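PDB 6JKV: PppA from Pseudomonas aeruginosa, which regulates the type VI secretion system and probably acts as a metal-dependent serine/threonine phosphatase of the PP2C family. Local coordinates for residues G139-L151 with C212-R226. Sequence-based numbering, arbitrary orientation.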
ATOM      1  N   GLY A 139       5.333   5.970  -3.689  1.00 17.81           N
ATOM      2  CA  GLY A 139       6.208   5.651  -2.549  1.00 17.93           C
ATOM      3  C   GLY A 139       6.787   4.252  -2.650  1.00 17.68           C
ATOM      4  O   GLY A 139       6.868   3.709  -3.765  1.00 17.44           O
ATOM      5  N   ASP A 140       7.219   3.703  -1.518  1.00 18.22           N
ATOM      6  CA  ASP A 140       7.946   2.409  -1.444  1.00 18.58           C
ATOM      7  C   ASP A 140       7.074   1.366  -0.737  1.00 18.64           C
ATOM      8  O   ASP A 140       7.625   0.361  -0.247  1.00 18.16           O
ATOM      9  CB  ASP A 140       9.292   2.574  -0.738  1.00 19.60           C
ATOM     10  CG  ASP A 140       9.182   3.133   0.673  1.00 19.20           C
ATOM     11  OD1 ASP A 140       8.055   3.363   1.131  1.00 17.68           O
ATOM     12  OD2 ASP A 140      10.232   3.347   1.299  1.00 21.26           O
ATOM     13  N   SER A 141       5.767   1.614  -0.651  1.00 17.65           N
ATOM     14  CA  SER A 141       4.764   0.584  -0.300  1.00 16.46           C
ATOM     15  C   SER A 141       4.427  -0.188  -1.578  1.00 16.39           C
ATOM     16  O   SER A 141       4.337   0.447  -2.655  1.00 17.37           O
ATOM     17  CB  SER A 141       3.551   1.192   0.338  1.00 15.95           C
ATOM     18  OG  SER A 141       3.848   1.737   1.615  1.00 14.79           O
ATOM     19  N   ARG A 142       4.294  -1.506  -1.469  1.00 15.08           N
ATOM     20  CA  ARG A 142       4.316  -2.402  -2.643  1.00 16.13           C
ATOM     21  C   ARG A 142       2.980  -3.127  -2.792  1.00 16.13           C
ATOM     22  O   ARG A 142       2.257  -3.348  -1.781  1.00 16.43           O
ATOM     23  CB  ARG A 142       5.476  -3.391  -2.532  1.00 16.28           C
ATOM     24  CG  ARG A 142       6.838  -2.738  -2.694  1.00 17.27           C
ATOM     25  CD  ARG A 142       7.954  -3.679  -2.314  1.00 17.90           C
ATOM     26  NE  ARG A 142       9.262  -3.059  -2.469  1.00 19.74           N
ATOM     27  CZ  ARG A 142      10.394  -3.725  -2.650  1.00 21.54           C
ATOM     28  NH1 ARG A 142      10.389  -5.046  -2.718  1.00 22.54           N
ATOM     29  NH2 ARG A 142      11.530  -3.064  -2.772  1.00 22.66           N
ATOM     30  N   LEU A 143       2.665  -3.453  -4.042  1.00 16.23           N
ATOM     31  CA  LEU A 143       1.679  -4.488  -4.406  1.00 15.83           C
ATOM     32  C   LEU A 143       2.404  -5.620  -5.133  1.00 16.00           C
ATOM     33  O   LEU A 143       3.141  -5.339  -6.109  1.00 15.05           O
ATOM     34  CB  LEU A 143       0.593  -3.895  -5.294  1.00 16.00           C
ATOM     35  CG  LEU A 143      -0.298  -4.945  -5.944  1.00 16.45           C
ATOM     36  CD1 LEU A 143      -1.304  -5.481  -4.935  1.00 16.15           C
ATOM     37  CD2 LEU A 143      -0.983  -4.383  -7.170  1.00 17.42           C
ATOM     38  N   TYR A 144       2.182  -6.843  -4.661  1.00 15.89           N
ATOM     39  CA  TYR A 144       2.626  -8.091  -5.315  1.00 16.78           C
ATOM     40  C   TYR A 144       1.408  -8.894  -5.767  1.00 16.99           C
ATOM     41  O   TYR A 144       0.340  -8.793  -5.148  1.00 16.77           O
ATOM     42  CB  TYR A 144       3.437  -8.961  -4.359  1.00 17.16           C
ATOM     43  CG  TYR A 144       4.762  -8.408  -3.910  1.00 18.48           C
ATOM     44  CD1 TYR A 144       4.842  -7.544  -2.828  1.00 18.23           C
ATOM     45  CD2 TYR A 144       5.940  -8.797  -4.521  1.00 18.63           C
ATOM     46  CE1 TYR A 144       6.064  -7.063  -2.387  1.00 18.57           C
ATOM     47  CE2 TYR A 144       7.166  -8.328  -4.091  1.00 19.20           C
ATOM     48  CZ  TYR A 144       7.228  -7.461  -3.018  1.00 18.75           C
ATOM     49  OH  TYR A 144       8.435  -7.003  -2.566  1.00 19.96           O
ATOM     50  N   ARG A 145       1.587  -9.691  -6.813  1.00 17.66           N
ATOM     51  CA  ARG A 145       0.576 -10.688  -7.230  1.00 18.40           C
ATOM     52  C   ARG A 145       1.181 -12.084  -7.117  1.00 20.03           C
ATOM     53  O   ARG A 145       2.280 -12.294  -7.633  1.00 23.14           O
ATOM     54  CB  ARG A 145       0.089 -10.417  -8.650  1.00 18.73           C
ATOM     55  CG  ARG A 145      -0.717 -11.571  -9.231  1.00 18.73           C
ATOM     56  CD  ARG A 145      -1.315 -11.268 -10.579  1.00 19.27           C
ATOM     57  NE  ARG A 145      -0.281 -11.054 -11.573  1.00 19.77           N
ATOM     58  CZ  ARG A 145      -0.503 -10.629 -12.808  1.00 20.58           C
ATOM     59  NH1 ARG A 145      -1.737 -10.365 -13.206  1.00 20.98           N
ATOM     60  NH2 ARG A 145       0.517 -10.436 -13.624  1.00 21.10           N
ATOM     61  N   LEU A 146       0.474 -12.991  -6.447  1.00 19.32           N
ATOM     62  CA  LEU A 146       0.792 -14.433  -6.457  1.00 19.00           C
ATOM     63  C   LEU A 146      -0.156 -15.123  -7.433  1.00 19.24           C
ATOM     64  O   LEU A 146      -1.384 -15.072  -7.223  1.00 19.73           O
ATOM     65  CB  LEU A 146       0.644 -15.011  -5.050  1.00 19.04           C
ATOM     66  CG  LEU A 146       1.055 -16.472  -4.909  1.00 19.57           C
ATOM     67  CD1 LEU A 146       2.568 -16.588  -4.879  1.00 20.66           C
ATOM     68  CD2 LEU A 146       0.452 -17.088  -3.662  1.00 19.24           C
ATOM     69  N   ARG A 147       0.405 -15.741  -8.466  1.00 19.26           N
ATOM     70  CA  ARG A 147      -0.353 -16.510  -9.472  1.00 20.00           C
ATOM     71  C   ARG A 147       0.403 -17.806  -9.767  1.00 20.89           C
ATOM     72  O   ARG A 147       1.603 -17.742 -10.052  1.00 19.44           O
ATOM     73  CB  ARG A 147      -0.539 -15.673 -10.737  1.00 20.97           C
ATOM     74  CG  ARG A 147      -1.186 -16.427 -11.888  1.00 22.02           C
ATOM     75  CD  ARG A 147      -1.360 -15.504 -13.079  1.00 21.75           C
ATOM     76  NE  ARG A 147      -2.498 -14.610 -12.932  1.00 21.42           N
ATOM     77  CZ  ARG A 147      -2.854 -13.676 -13.816  1.00 20.29           C
ATOM     78  NH1 ARG A 147      -2.147 -13.493 -14.915  1.00 20.73           N
ATOM     79  NH2 ARG A 147      -3.919 -12.927 -13.600  1.00 19.33           N
ATOM     80  N   GLY A 148      -0.297 -18.938  -9.691  1.00 22.45           N
ATOM     81  CA  GLY A 148       0.292 -20.272  -9.910  1.00 23.63           C
ATOM     82  C   GLY A 148       1.491 -20.529  -9.013  1.00 23.80           C
ATOM     83  O   GLY A 148       2.453 -21.150  -9.480  1.00 26.07           O
ATOM     84  N   GLY A 149       1.453 -20.056  -7.766  1.00 23.24           N
ATOM     85  CA  GLY A 149       2.562 -20.223  -6.811  1.00 23.35           C
ATOM     86  C   GLY A 149       3.781 -19.375  -7.150  1.00 23.17           C
ATOM     87  O   GLY A 149       4.831 -19.592  -6.527  1.00 22.36           O
ATOM     88  N   VAL A 150       3.658 -18.428  -8.086  1.00 23.32           N
ATOM     89  CA  VAL A 150       4.777 -17.529  -8.495  1.00 23.31           C
ATOM     90  C   VAL A 150       4.443 -16.103  -8.065  1.00 21.24           C
ATOM     91  O   VAL A 150       3.356 -15.608  -8.424  1.00 20.40           O
ATOM     92  CB  VAL A 150       5.049 -17.597 -10.007  1.00 24.24           C
ATOM     93  CG1 VAL A 150       6.182 -16.661 -10.392  1.00 24.63           C
ATOM     94  CG2 VAL A 150       5.341 -19.024 -10.463  1.00 25.46           C
ATOM     95  N   LEU A 151       5.355 -15.470  -7.327  1.00 21.42           N
ATOM     96  CA  LEU A 151       5.187 -14.075  -6.856  1.00 21.03           C
ATOM     97  C   LEU A 151       5.779 -13.099  -7.872  1.00 20.76           C
ATOM     98  O   LEU A 151       6.847 -13.367  -8.422  1.00 22.39           O
ATOM     99  CB  LEU A 151       5.859 -13.897  -5.496  1.00 21.28           C
ATOM    100  CG  LEU A 151       5.567 -12.566  -4.817  1.00 20.26           C
ATOM    101  CD1 LEU A 151       4.120 -12.518  -4.360  1.00 19.68           C
ATOM    102  CD2 LEU A 151       6.509 -12.345  -3.645  1.00 21.04           C
ATOM    103  N   CYS A 212       1.633  -3.960   1.016  1.00 15.88           N
ATOM    104  CA  CYS A 212       2.445  -3.897   2.250  1.00 16.81           C
ATOM    105  C   CYS A 212       3.251  -2.607   2.302  1.00 16.72           C
ATOM    106  O   CYS A 212       3.514  -1.992   1.248  1.00 15.84           O
ATOM    107  CB  CYS A 212       3.351  -5.119   2.389  1.00 17.78           C
ATOM    108  SG  CYS A 212       4.707  -5.228   1.190  1.00 17.12           S
ATOM    109  N   SER A 213       3.591  -2.204   3.519  1.00 15.87           N
ATOM    110  CA  SER A 213       4.566  -1.133   3.777  1.00 16.77           C
ATOM    111  C   SER A 213       5.957  -1.755   3.735  1.00 17.36           C
ATOM    112  O   SER A 213       6.059  -2.999   3.809  1.00 16.94           O
ATOM    113  CB  SER A 213       4.289  -0.437   5.074  1.00 17.39           C
ATOM    114  OG  SER A 213       4.451  -1.313   6.182  1.00 18.40           O
ATOM    115  N   ASP A 214       6.984  -0.917   3.620  1.00 19.35           N
ATOM    116  CA  ASP A 214       8.388  -1.378   3.481  1.00 19.60           C
ATOM    117  C   ASP A 214       8.799  -2.171   4.729  1.00 19.94           C
ATOM    118  O   ASP A 214       9.733  -2.968   4.632  1.00 19.84           O
ATOM    119  CB  ASP A 214       9.333  -0.211   3.197  1.00 20.12           C
ATOM    120  CG  ASP A 214       9.318   0.869   4.264  1.00 20.55           C
ATOM    121  OD1 ASP A 214       8.371   0.881   5.083  1.00 20.25           O
ATOM    122  OD2 ASP A 214      10.252   1.687   4.269  1.00 18.89           O
ATOM    123  N   GLY A 215       8.107  -1.979   5.854  1.00 20.21           N
ATOM    124  CA  GLY A 215       8.392  -2.699   7.106  1.00 20.53           C
ATOM    125  C   GLY A 215       8.340  -4.206   6.942  1.00 19.67           C
ATOM    126  O   GLY A 215       9.067  -4.899   7.692  1.00 18.84           O
ATOM    127  N   LEU A 216       7.541  -4.709   5.996  1.00 18.59           N
ATOM    128  CA  LEU A 216       7.445  -6.168   5.733  1.00 19.36           C
ATOM    129  C   LEU A 216       8.604  -6.618   4.842  1.00 20.43           C
ATOM    130  O   LEU A 216       9.349  -7.541   5.265  1.00 20.29           O
ATOM    131  CB  LEU A 216       6.094  -6.509   5.103  1.00 18.33           C
ATOM    132  CG  LEU A 216       5.932  -7.962   4.663  1.00 18.77           C
ATOM    133  CD1 LEU A 216       6.119  -8.923   5.835  1.00 19.13           C
ATOM    134  CD2 LEU A 216       4.578  -8.169   4.018  1.00 18.47           C
ATOM    135  N   ASN A 217       8.750  -6.028   3.649  1.00 20.19           N
ATOM    136  CA  ASN A 217       9.789  -6.501   2.691  1.00 21.40           C
ATOM    137  C   ASN A 217      11.176  -6.184   3.253  1.00 22.46           C
ATOM    138  O   ASN A 217      12.157  -6.801   2.805  1.00 22.96           O
ATOM    139  CB  ASN A 217       9.606  -5.973   1.268  1.00 21.51           C
ATOM    140  CG  ASN A 217       9.276  -4.502   1.193  1.00 21.62           C
ATOM    141  OD1 ASN A 217       8.137  -4.101   1.424  1.00 21.52           O
ATOM    142  ND2 ASN A 217      10.253  -3.701   0.803  1.00 22.40           N
ATOM    143  N   LYS A 218      11.263  -5.294   4.239  1.00 21.83           N
ATOM    144  CA  LYS A 218      12.553  -4.994   4.903  1.00 23.24           C
ATOM    145  C   LYS A 218      12.973  -6.168   5.793  1.00 23.41           C
ATOM    146  O   LYS A 218      14.179  -6.298   6.052  1.00 24.55           O
ATOM    147  CB  LYS A 218      12.434  -3.713   5.726  1.00 24.19           C
ATOM    148  CG  LYS A 218      13.636  -2.793   5.622  1.00 25.39           C
ATOM    149  CD  LYS A 218      13.709  -1.817   6.769  1.00 26.50           C
ATOM    150  CE  LYS A 218      12.523  -0.874   6.816  1.00 25.91           C
ATOM    151  NZ  LYS A 218      12.467  -0.027   5.607  1.00 26.04           N
ATOM    152  N   THR A 219      12.028  -7.003   6.226  1.00 22.44           N
ATOM    153  CA  THR A 219      12.285  -8.111   7.180  1.00 23.49           C
ATOM    154  C   THR A 219      12.059  -9.494   6.553  1.00 24.23           C
ATOM    155  O   THR A 219      12.355 -10.503   7.225  1.00 25.10           O
ATOM    156  CB  THR A 219      11.407  -7.966   8.424  1.00 23.77           C
ATOM    157  OG1 THR A 219      10.051  -7.745   8.030  1.00 23.29           O
ATOM    158  CG2 THR A 219      11.855  -6.828   9.312  1.00 24.50           C
ATOM    159  N   ALA A 220      11.547  -9.569   5.326  1.00 24.16           N
ATOM    160  CA  ALA A 220      11.375 -10.843   4.592  1.00 23.64           C
ATOM    161  C   ALA A 220      11.582 -10.596   3.099  1.00 23.03           C
ATOM    162  O   ALA A 220      10.997  -9.643   2.551  1.00 21.38           O
ATOM    163  CB  ALA A 220      10.012 -11.424   4.860  1.00 22.45           C
ATOM    164  N   ASP A 221      12.399 -11.426   2.463  1.00 24.23           N
ATOM    165  CA  ASP A 221      12.683 -11.287   1.014  1.00 24.48           C
ATOM    166  C   ASP A 221      11.508 -11.892   0.246  1.00 22.76           C
ATOM    167  O   ASP A 221      10.649 -12.538   0.873  1.00 22.31           O
ATOM    168  CB  ASP A 221      14.049 -11.880   0.645  1.00 26.18           C
ATOM    169  CG  ASP A 221      14.130 -13.388   0.799  1.00 27.76           C
ATOM    170  OD1 ASP A 221      13.308 -14.071   0.174  1.00 29.41           O
ATOM    171  OD2 ASP A 221      15.006 -13.871   1.546  1.00 29.75           O
ATOM    172  N   ASP A 222      11.502 -11.695  -1.068  1.00 22.00           N
ATOM    173  CA  ASP A 222      10.356 -12.024  -1.950  1.00 21.54           C
ATOM    174  C   ASP A 222      10.057 -13.527  -1.962  1.00 21.96           C
ATOM    175  O   ASP A 222       8.877 -13.873  -2.145  1.00 20.51           O
ATOM    176  CB  ASP A 222      10.601 -11.510  -3.362  1.00 21.79           C
ATOM    177  CG  ASP A 222      10.354 -10.017  -3.476  1.00 22.14           C
ATOM    178  OD1 ASP A 222      10.003  -9.391  -2.440  1.00 21.20           O
ATOM    179  OD2 ASP A 222      10.495  -9.492  -4.601  1.00 22.60           O
ATOM    180  N   SER A 223      11.065 -14.388  -1.793  1.00 23.10           N
ATOM    181  CA  SER A 223      10.861 -15.858  -1.800  1.00 23.58           C
ATOM    182  C   SER A 223      10.109 -16.275  -0.533  1.00 22.90           C
ATOM    183  O   SER A 223       9.246 -17.175  -0.614  1.00 23.26           O
ATOM    184  CB  SER A 223      12.156 -16.615  -1.971  1.00 25.19           C
ATOM    185  OG  SER A 223      13.054 -16.355  -0.908  1.00 25.61           O
ATOM    186  N   GLU A 224      10.407 -15.635   0.596  1.00 21.92           N
ATOM    187  CA  GLU A 224       9.686 -15.898   1.866  1.00 22.81           C
ATOM    188  C   GLU A 224       8.273 -15.323   1.772  1.00 21.58           C
ATOM    189  O   GLU A 224       7.348 -15.973   2.259  1.00 22.30           O
ATOM    190  CB  GLU A 224      10.465 -15.334   3.051  1.00 23.93           C
ATOM    191  CG  GLU A 224      11.791 -16.042   3.265  1.00 24.46           C
ATOM    192  CD  GLU A 224      12.747 -15.297   4.169  1.00 25.55           C
ATOM    193  OE1 GLU A 224      12.664 -14.065   4.214  1.00 25.38           O
ATOM    194  OE2 GLU A 224      13.556 -15.960   4.849  1.00 26.41           O
ATOM    195  N   LEU A 225       8.097 -14.160   1.142  1.00 20.95           N
ATOM    196  CA  LEU A 225       6.739 -13.603   0.919  1.00 20.11           C
ATOM    197  C   LEU A 225       5.924 -14.606   0.097  1.00 20.43           C
ATOM    198  O   LEU A 225       4.773 -14.882   0.473  1.00 20.91           O
ATOM    199  CB  LEU A 225       6.820 -12.247   0.211  1.00 19.31           C
ATOM    200  CG  LEU A 225       7.495 -11.110   0.980  1.00 18.96           C
ATOM    201  CD1 LEU A 225       7.448  -9.834   0.153  1.00 18.36           C
ATOM    202  CD2 LEU A 225       6.861 -10.884   2.343  1.00 18.16           C
ATOM    203  N   ARG A 226       6.506 -15.149  -0.972  1.00 20.92           N
ATOM    204  CA  ARG A 226       5.842 -16.161  -1.826  1.00 20.81           C
ATOM    205  C   ARG A 226       5.454 -17.384  -0.981  1.00 21.03           C
ATOM    206  O   ARG A 226       4.336 -17.910  -1.171  1.00 19.44           O
ATOM    207  CB  ARG A 226       6.771 -16.572  -2.971  1.00 21.34           C
ATOM    208  CG  ARG A 226       6.137 -17.529  -3.970  1.00 22.10           C
ATOM    209  CD  ARG A 226       7.015 -18.742  -4.198  1.00 23.60           C
ATOM    210  NE  ARG A 226       6.891 -19.699  -3.107  1.00 24.80           N
ATOM    211  CZ  ARG A 226       6.012 -20.695  -3.065  1.00 25.50           C
ATOM    212  NH1 ARG A 226       5.176 -20.886  -4.074  1.00 24.79           N
ATOM    213  NH2 ARG A 226       5.972 -21.508  -2.022  1.00 26.83           N
TER
HETATM  214  O   HOH W   1       6.317   1.663   2.733  1.00 27.04           O
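Arg142 and Cys212 form an antiparallel hydrogen-bonded pair in one of the two five-stranded sheets of the PP2C beta-sandwich, where strand 142-147 meets the end of strand 208-212. Arg142 N to Cys212 O and Cys212 N to Arg142 O are both 2.9 Å.

Beyond this pair the chain turns into the manganese site, with Asp214 OD1 binding a metal ion beside Asp61 and Asp252. Water 1 ties the two segments together there, accepting from Asp214 N and bonding Asp140 OD1 and Ser141 OG, which also bonds Thr122.

Among the polar side chains, the extended Arg142 lays one guanidinium face on the Asn217 amide, planes 12° apart. Arg142 NH1 donates in the guanidinium plane to Tyr144 OH (2.8 Å), which in turn gives a weak bond to Asp222 OD1; Arg142 NH2 forms a salt bridge with Asp157.

Apolar packing seats helix 222-229 on the sheet. Leu225 CD1 covers one face of the Tyr144 ring, 4.0 Å from CZ, while Cys212 SG lies at its edge. Leu151 CD2 reaches Leu225 CB at 3.9 Å.

At the type I' turn from Arg147 to Val150, the bent Arg226 chain brings NH1 to Gly149 O, 2.8 Å away and within the guanidinium plane.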